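Local coordinates for protein aspartate aminotransferase (Giardia lamblia, PDB 3MEB) that probably catalyses the reversible, pyridoxal-phosphate-dependent transfer of an amino group from L-aspartate to 2-oxoglutarate, giving oxaloacetate and L-glutamate, at residues 102-107 with 120-125; 157-162 with 171-176; 77-80 with 85-88. One frame throughout, in Å; residues are numbered along the deposited sequence.

How the contacts relate
Along the chain the order is contact 3, contact 1, contact 2, each closing before the next opens. Contacts 1 and 2 belong to the same seven-stranded mixed sheet of the pyridoxal-phosphate domain and involve its two outermost strands within the chain, 120-125 and 174-176, each of which meets a helix; their centres lie about 25 Å apart. Contact 3 sits farther out, its centre about 21 Å from that of contact 1 and about 39 Å from that of contact 2, where helix 70-81 is followed by the loop leading to helix 97-108, the helix of contact 1. Segments of contacts 2 and 3 also touch the second subunit of the homodimer; those of contact 1 do not.

Contact 1 of 3, residues 102-107 with 120-125; sequences AAQFLM and IASCQS
Q104 reaches from helix 102-107 to strand 120-125, and its amide nitrogen does most of the touching. CB points toward the strand. With CG trans to the carbonyl carbon (chi1 -68°) and the chain extended beyond it, Q104 meets the side chain of S122, and the two together bridge the 7.7 Å between Q104 CA and S122 CA. Q104 CG already passes 3.4 Å from S122 OG, and CD follows close behind. At the tip, Q104 NE2 donates to S122 OG over 2.7 Å, a nearly straight bond (163°) that lies close to the amide plane. NE2 also gives a hydrogen bond to a water, which in turn donates to I120 O, so the amide is tied to the strand directly and through solvent. Strand 120-125 forms one margin, within this chain, of the mixed sheet of the aminotransferase fold, and helix 97-108 packs against this margin. H290, on the adjacent strand, shares a hydrogen bond with S122 OG, so two side chains hold this buried hydroxyl. Glutamine suits the helix position because it combines reach with an amide donor; the hydroxyl of S122 gives it a compact acceptor. I120 CG2 lies 3.6 Å from Q104 NE2, its apolar branch running past the amide in the opposite direction.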
loop_
_atom_site.group_PDB
_atom_site.type_symbol
_atom_site.label_atom_id
_atom_site.label_comp_id
_atom_site.label_asym_id
_atom_site.label_seq_id
_atom_site.Cartn_x
_atom_site.Cartn_y
_atom_site.Cartn_z
ATOM N N ALA A 102 -6.856 9.051 16.546
ATOM C CA ALA A 102 -8.239 8.840 16.094
ATOM C C ALA A 102 -8.523 7.318 16.076
ATOM O O ALA A 102 -9.540 6.849 16.603
ATOM C CB ALA A 102 -8.443 9.455 14.654
ATOM N N ALA A 103 -7.599 6.560 15.502
ATOM C CA ALA A 103 -7.790 5.099 15.355
ATOM C C ALA A 103 -7.873 4.388 16.698
ATOM O O ALA A 103 -8.752 3.580 16.920
ATOM C CB ALA A 103 -6.713 4.493 14.454
ATOM N N GLN A 104 -6.977 4.711 17.607
ATOM C CA GLN A 104 -7.065 4.181 18.969
ATOM C C GLN A 104 -8.357 4.554 19.686
ATOM O O GLN A 104 -8.969 3.707 20.318
ATOM C CB GLN A 104 -5.921 4.679 19.807
ATOM C CG GLN A 104 -4.573 4.118 19.394
ATOM C CD GLN A 104 -3.441 4.737 20.170
ATOM O OE1 GLN A 104 -3.640 5.720 20.861
ATOM N NE2 GLN A 104 -2.245 4.162 20.060
ATOM N N PHE A 105 -8.747 5.825 19.607
ATOM C CA PHE A 105 -10.020 6.258 20.175
ATOM C C PHE A 105 -11.169 5.392 19.715
ATOM O O PHE A 105 -11.960 4.966 20.534
ATOM C CB PHE A 105 -10.266 7.764 19.900
ATOM C CG PHE A 105 -11.672 8.202 20.078
ATOM C CD1 PHE A 105 -12.127 8.604 21.311
ATOM C CD2 PHE A 105 -12.540 8.215 19.023
ATOM C CE1 PHE A 105 -13.450 9.017 21.498
ATOM C CE2 PHE A 105 -13.866 8.640 19.197
ATOM C CZ PHE A 105 -14.310 9.024 20.428
ATOM N N LEU A 106 -11.291 5.134 18.418
ATOM C CA LEU A 106 -12.439 4.431 17.892
ATOM C C LEU A 106 -12.453 2.985 18.344
ATOM O O LEU A 106 -13.491 2.465 18.712
ATOM C CB LEU A 106 -12.460 4.476 16.352
ATOM C CG LEU A 106 -12.853 5.817 15.699
ATOM C CD1 LEU A 106 -12.674 5.726 14.216
ATOM C CD2 LEU A 106 -14.291 6.158 16.041
ATOM N N MET A 107 -11.284 2.352 18.371
ATOM C CA MET A 107 -11.211 0.929 18.662
ATOM C C MET A 107 -11.293 0.668 20.155
ATOM O O MET A 107 -12.066 -0.195 20.587
ATOM C CB MET A 107 -9.909 0.343 18.156
ATOM C CG MET A 107 -9.751 -1.123 18.455
ATOM S SD MET A 107 -11.038 -2.097 17.698
ATOM C CE MET A 107 -11.066 -1.653 16.000
ATOM N N ILE A 120 -0.348 0.097 24.004
ATOM C CA ILE A 120 -0.775 0.077 22.609
ATOM C C ILE A 120 0.282 0.554 21.620
ATOM O O ILE A 120 0.748 1.713 21.690
ATOM C CB ILE A 120 -2.034 0.920 22.352
ATOM C CG1 ILE A 120 -3.185 0.544 23.287
ATOM C CG2 ILE A 120 -2.517 0.721 20.900
ATOM C CD1 ILE A 120 -4.416 1.584 23.205
ATOM N N ALA A 121 0.637 -0.332 20.687
ATOM C CA ALA A 121 1.553 -0.029 19.615
ATOM C C ALA A 121 0.742 0.099 18.326
ATOM O O ALA A 121 0.140 -0.879 17.910
ATOM C CB ALA A 121 2.570 -1.127 19.492
ATOM N N SER A 122 0.687 1.299 17.728
ATOM C CA SER A 122 -0.201 1.555 16.603
ATOM C C SER A 122 0.601 1.971 15.414
ATOM O O SER A 122 1.540 2.768 15.536
ATOM C CB SER A 122 -1.249 2.618 16.930
ATOM O OG SER A 122 -1.978 2.310 18.124
ATOM N N CYS A 123 0.253 1.425 14.258
ATOM C CA CYS A 123 0.914 1.812 13.007
ATOM C C CYS A 123 -0.111 1.806 11.884
ATOM O O CYS A 123 -0.781 0.792 11.660
ATOM C CB CYS A 123 2.060 0.834 12.684
ATOM S SG CYS A 123 3.019 1.116 11.199
ATOM N N GLN A 124 -0.224 2.936 11.194
ATOM C CA GLN A 124 -1.039 3.013 10.011
ATOM C C GLN A 124 -0.651 1.948 9.024
ATOM O O GLN A 124 0.541 1.627 8.857
ATOM C CB GLN A 124 -0.889 4.374 9.314
ATOM C CG GLN A 124 -1.869 4.578 8.185
ATOM C CD GLN A 124 -1.845 5.994 7.651
ATOM O OE1 GLN A 124 -1.517 6.926 8.388
ATOM N NE2 GLN A 124 -2.099 6.152 6.361
ATOM N N SER A 125 -1.657 1.393 8.375
ATOM C CA SER A 125 -1.396 0.459 7.298
ATOM C C SER A 125 -2.404 0.610 6.190
ATOM O O SER A 125 -3.247 1.481 6.254
ATOM C CB SER A 125 -1.312 -0.979 7.810
ATOM O OG SER A 125 -0.806 -1.804 6.800
HETATM O O HOH W 1 0.106 4.683 21.690
#

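Contact 2 of 3, residues 157-162 with 171-176; sequences NHYGIY and VPYKEY
Three tyrosines, Y159 and Y162 from helix 157-162 and Y173 from segment 171-176, gather into one aromatic cluster, and Y173 meets the other two in quite different ways. The contact closes the beta-alpha-beta unit formed by strand 148-151, helix 157-166 and strand 174-176, the last strand being an outermost one of the main sheet within this chain. Y173 turns its edge to the face of Y162 in a T-shaped pair, with centroids 5.7 Å apart and planes at 87°. Its own CB rests over that same ring, 3.9 Å from the Y162 centroid, in a CH-pi contact offset toward the rim. This double approach depends on chi1 of Y173 (60°), which leaves CG straddled by the two backbone bonds of its CA and swings the ring back toward the helix. Against Y159 the same ring lies nearly parallel but strongly displaced, so that little of their area is shared; Y173 CZ comes 3.6 Å from Y159 CD1.

Tyrosine suits all three places, offering a broad apolar surface with a polar end. Y162 is buried and also packs on F148 and F166. Y159 and E175 lie nearer solvent, and a water joins them: it accepts from Y159 OH at 2.6 Å, in the plane of the ring, and donates to E175 OE2. W155, which binds the cofactor, is about 8 Å from Y159 between side chains, and the cofactor itself is about 12 Å from the Y159 side chain, so the cluster does not line the pocket. Y162 OH donates to V171 O over 2.7 Å, standing above the carbonyl plane with a C=O...donor angle of 139°.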
loop_
_atom_site.group_PDB
_atom_site.type_symbol
_atom_site.label_atom_id
_atom_site.label_comp_id
_atom_site.label_asym_id
_atom_site.label_seq_id
_atom_site.Cartn_x
_atom_site.Cartn_y
_atom_site.Cartn_z
ATOM N N ASN A 157 -9.923 -14.137 1.464
ATOM C CA ASN A 157 -8.611 -13.541 1.271
ATOM C C ASN A 157 -7.663 -13.767 2.437
ATOM O O ASN A 157 -6.420 -13.630 2.255
ATOM C CB ASN A 157 -8.696 -12.044 0.966
ATOM C CG ASN A 157 -7.406 -11.509 0.347
ATOM O OD1 ASN A 157 -6.697 -12.257 -0.385
ATOM N ND2 ASN A 157 -7.111 -10.207 0.587
ATOM N N HIS A 158 -8.213 -14.091 3.616
ATOM C CA HIS A 158 -7.381 -14.452 4.737
ATOM C C HIS A 158 -6.420 -15.600 4.363
ATOM O O HIS A 158 -5.254 -15.588 4.793
ATOM C CB HIS A 158 -8.174 -14.906 5.986
ATOM C CG HIS A 158 -8.824 -13.812 6.772
ATOM N ND1 HIS A 158 -9.932 -14.047 7.567
ATOM C CD2 HIS A 158 -8.519 -12.502 6.929
ATOM C CE1 HIS A 158 -10.295 -12.919 8.147
ATOM N NE2 HIS A 158 -9.438 -11.973 7.807
ATOM N N TYR A 159 -6.896 -16.577 3.597
ATOM C CA TYR A 159 -6.054 -17.726 3.237
ATOM C C TYR A 159 -4.890 -17.256 2.387
ATOM O O TYR A 159 -3.799 -17.771 2.506
ATOM C CB TYR A 159 -6.824 -18.809 2.460
ATOM C CG TYR A 159 -7.989 -19.370 3.246
ATOM C CD1 TYR A 159 -7.820 -19.831 4.545
ATOM C CD2 TYR A 159 -9.265 -19.430 2.691
ATOM C CE1 TYR A 159 -8.907 -20.319 5.277
ATOM C CE2 TYR A 159 -10.341 -19.916 3.416
ATOM C CZ TYR A 159 -10.159 -20.355 4.696
ATOM O OH TYR A 159 -11.251 -20.846 5.367
ATOM N N GLY A 160 -5.140 -16.293 1.513
ATOM C CA GLY A 160 -4.083 -15.802 0.617
ATOM C C GLY A 160 -3.086 -14.891 1.312
ATOM O O GLY A 160 -1.903 -14.932 1.036
ATOM N N ILE A 161 -3.593 -14.024 2.180
ATOM C CA ILE A 161 -2.761 -13.155 2.984
ATOM C C ILE A 161 -1.851 -14.062 3.782
ATOM O O ILE A 161 -0.634 -13.860 3.824
ATOM C CB ILE A 161 -3.584 -12.263 3.915
ATOM C CG1 ILE A 161 -4.487 -11.326 3.097
ATOM C CG2 ILE A 161 -2.638 -11.452 4.815
ATOM C CD1 ILE A 161 -5.715 -10.802 3.821
ATOM N N TYR A 162 -2.454 -15.088 4.387
ATOM C CA TYR A 162 -1.688 -16.084 5.125
ATOM C C TYR A 162 -0.654 -16.787 4.246
ATOM O O TYR A 162 0.511 -16.940 4.654
ATOM C CB TYR A 162 -2.615 -17.109 5.792
ATOM C CG TYR A 162 -1.871 -18.080 6.655
ATOM C CD1 TYR A 162 -1.280 -19.199 6.093
ATOM C CD2 TYR A 162 -1.742 -17.886 8.040
ATOM C CE1 TYR A 162 -0.562 -20.111 6.866
ATOM C CE2 TYR A 162 -1.036 -18.806 8.822
ATOM C CZ TYR A 162 -0.445 -19.914 8.222
ATOM O OH TYR A 162 0.265 -20.880 8.930
ATOM N N VAL A 171 4.075 -24.252 6.182
ATOM C CA VAL A 171 3.500 -23.949 7.505
ATOM C C VAL A 171 1.983 -23.760 7.376
ATOM O O VAL A 171 1.499 -22.635 7.317
ATOM C CB VAL A 171 4.091 -22.659 8.093
ATOM C CG1 VAL A 171 3.668 -22.481 9.570
ATOM C CG2 VAL A 171 5.612 -22.649 7.941
ATOM N N PRO A 172 1.235 -24.873 7.287
ATOM C CA PRO A 172 -0.219 -24.773 7.197
ATOM C C PRO A 172 -0.855 -24.065 8.401
ATOM O O PRO A 172 -0.365 -24.179 9.519
ATOM C CB PRO A 172 -0.669 -26.247 7.132
ATOM C CG PRO A 172 0.493 -27.041 7.583
ATOM C CD PRO A 172 1.689 -26.270 7.151
ATOM N N TYR A 173 -1.932 -23.324 8.155
ATOM C CA TYR A 173 -2.742 -22.800 9.234
ATOM C C TYR A 173 -3.566 -23.945 9.810
ATOM O O TYR A 173 -3.835 -24.925 9.098
ATOM C CB TYR A 173 -3.666 -21.678 8.718
ATOM C CG TYR A 173 -4.622 -22.104 7.633
ATOM C CD1 TYR A 173 -5.827 -22.768 7.943
ATOM C CD2 TYR A 173 -4.342 -21.850 6.295
ATOM C CE1 TYR A 173 -6.704 -23.166 6.936
ATOM C CE2 TYR A 173 -5.204 -22.255 5.289
ATOM C CZ TYR A 173 -6.382 -22.906 5.610
ATOM O OH TYR A 173 -7.235 -23.286 4.602
ATOM N N LYS A 174 -3.959 -23.818 11.084
ATOM C CA LYS A 174 -4.980 -24.666 11.709
ATOM C C LYS A 174 -6.335 -23.949 11.775
ATOM O O LYS A 174 -6.444 -22.740 11.448
ATOM C CB LYS A 174 -4.536 -25.103 13.103
ATOM N N GLU A 175 -7.368 -24.708 12.176
ATOM C CA GLU A 175 -8.694 -24.190 12.242
ATOM C C GLU A 175 -9.291 -24.465 13.619
ATOM O O GLU A 175 -8.971 -25.462 14.268
ATOM C CB GLU A 175 -9.560 -24.807 11.164
ATOM C CG GLU A 175 -9.080 -24.517 9.735
ATOM C CD GLU A 175 -10.006 -25.136 8.701
ATOM O OE1 GLU A 175 -10.113 -26.371 8.678
ATOM O OE2 GLU A 175 -10.639 -24.382 7.942
ATOM N N TYR A 176 -10.168 -23.577 14.041
ATOM C CA TYR A 176 -11.041 -23.860 15.169
ATOM C C TYR A 176 -12.464 -23.933 14.642
ATOM O O TYR A 176 -12.796 -23.293 13.642
ATOM C CB TYR A 176 -10.885 -22.843 16.299
ATOM C CG TYR A 176 -11.196 -21.404 15.984
ATOM C CD1 TYR A 176 -12.487 -20.902 16.137
ATOM C CD2 TYR A 176 -10.206 -20.530 15.564
ATOM C CE1 TYR A 176 -12.790 -19.605 15.873
ATOM C CE2 TYR A 176 -10.503 -19.197 15.283
ATOM C CZ TYR A 176 -11.790 -18.747 15.409
ATOM O OH TYR A 176 -12.097 -17.439 15.167
HETATM O O HOH W 2 -10.452 -21.720 7.634
#

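Contact 3 of 3, residues 77-80 with 85-88; sequences AIIS and KYNK
I79 lays its CG2 methyl over the centre of the Y86 ring, 3.7 Å from the centroid and only 10° off the ring normal. This CH-pi contact joins the 85-88 loop to helix 70-81, which it follows in the chain. Y86 is the centre of an inverse gamma turn, a sharp three-residue kink whose bond from N87 N to K85 O is weak; the bond from Y86 CA to CB is directed toward the helix. The ring covers backbone as well as side chain, since I79 CA lies over the same face, 3.6 Å from Y86 CD2. In I79 the two branches divide the work: CG2 meets the ring, while CG1 is trans to neither N nor C (chi1 65°) and CD1, at the tip of this longer branch, is directed elsewhere. A beta-branched isoleucine suits this place because it carries a methyl close to the backbone, and a tyrosine supplies the flat surface to receive it. Helix 327-337 closes the packing, with V335 touching all three side chains and Y331 meeting Y86 edge-to-face. Nearby, K88 makes salt bridges to E76 and E284 of the second subunit. At the outer margin, I78 CG2 approaches Y86 CE2 obliquely at 4.0 Å.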
loop_
_atom_site.group_PDB
_atom_site.type_symbol
_atom_site.label_atom_id
_atom_site.label_comp_id
_atom_site.label_asym_id
_atom_site.label_seq_id
_atom_site.Cartn_x
_atom_site.Cartn_y
_atom_site.Cartn_z
ATOM N N ALA A 77 -13.908 18.821 1.975
ATOM C CA ALA A 77 -13.867 20.258 1.774
ATOM C C ALA A 77 -12.792 20.904 2.655
ATOM O O ALA A 77 -12.145 21.873 2.232
ATOM C CB ALA A 77 -15.215 20.876 2.046
ATOM N N ILE A 78 -12.615 20.400 3.884
ATOM C CA ILE A 78 -11.627 20.992 4.757
ATOM C C ILE A 78 -10.226 20.724 4.195
ATOM O O ILE A 78 -9.396 21.646 4.055
ATOM C CB ILE A 78 -11.713 20.447 6.214
ATOM C CG1 ILE A 78 -12.950 20.994 6.931
ATOM C CG2 ILE A 78 -10.417 20.793 7.021
ATOM C CD1 ILE A 78 -13.334 20.216 8.184
ATOM N N ILE A 79 -9.930 19.464 3.875
ATOM C CA ILE A 79 -8.548 19.133 3.543
ATOM C C ILE A 79 -8.219 19.581 2.130
ATOM O O ILE A 79 -7.071 19.852 1.845
ATOM C CB ILE A 79 -8.217 17.625 3.724
ATOM C CG1 ILE A 79 -9.017 16.761 2.748
ATOM C CG2 ILE A 79 -8.504 17.207 5.129
ATOM C CD1 ILE A 79 -8.751 15.247 2.896
ATOM N N SER A 80 -9.212 19.678 1.248
ATOM C CA SER A 80 -8.960 20.112 -0.148
ATOM C C SER A 80 -8.716 21.636 -0.280
ATOM O O SER A 80 -8.231 22.084 -1.298
ATOM C CB SER A 80 -10.110 19.670 -1.071
ATOM O OG SER A 80 -10.251 18.225 -1.058
ATOM N N LYS A 85 -1.318 23.095 4.673
ATOM C CA LYS A 85 -1.607 22.355 5.918
ATOM C C LYS A 85 -1.717 20.863 5.597
ATOM O O LYS A 85 -1.017 20.028 6.173
ATOM C CB LYS A 85 -2.915 22.890 6.533
ATOM C CG LYS A 85 -3.302 22.337 7.949
ATOM C CD LYS A 85 -4.558 22.986 8.521
ATOM C CE LYS A 85 -4.385 24.458 8.949
ATOM N NZ LYS A 85 -5.701 25.144 9.281
ATOM N N TYR A 86 -2.570 20.531 4.634
ATOM C CA TYR A 86 -2.768 19.156 4.220
ATOM C C TYR A 86 -1.908 18.887 2.989
ATOM O O TYR A 86 -2.417 18.687 1.882
ATOM C CB TYR A 86 -4.268 18.877 3.991
ATOM C CG TYR A 86 -5.044 19.022 5.273
ATOM C CD1 TYR A 86 -5.042 18.004 6.217
ATOM C CD2 TYR A 86 -5.722 20.196 5.591
ATOM C CE1 TYR A 86 -5.716 18.117 7.430
ATOM C CE2 TYR A 86 -6.400 20.329 6.834
ATOM C CZ TYR A 86 -6.396 19.269 7.736
ATOM O OH TYR A 86 -7.034 19.324 8.962
ATOM N N ASN A 87 -0.597 18.878 3.221
ATOM C CA ASN A 87 0.375 18.787 2.161
ATOM C C ASN A 87 0.527 17.339 1.703
ATOM O O ASN A 87 -0.109 16.444 2.275
ATOM C CB ASN A 87 1.716 19.420 2.573
ATOM C CG ASN A 87 2.489 18.610 3.592
ATOM O OD1 ASN A 87 2.441 17.388 3.617
ATOM N ND2 ASN A 87 3.271 19.318 4.428
ATOM N N LYS A 88 1.341 17.122 0.666
ATOM C CA LYS A 88 1.474 15.809 0.049
ATOM C C LYS A 88 2.845 15.204 0.295
ATOM O O LYS A 88 3.291 14.373 -0.493
ATOM C CB LYS A 88 1.168 15.925 -1.465
ATOM C CG LYS A 88 -0.298 16.356 -1.681
ATOM C CD LYS A 88 -0.798 16.191 -3.107
ATOM C CE LYS A 88 -2.203 16.834 -3.269
ATOM N NZ LYS A 88 -3.172 16.134 -2.415
#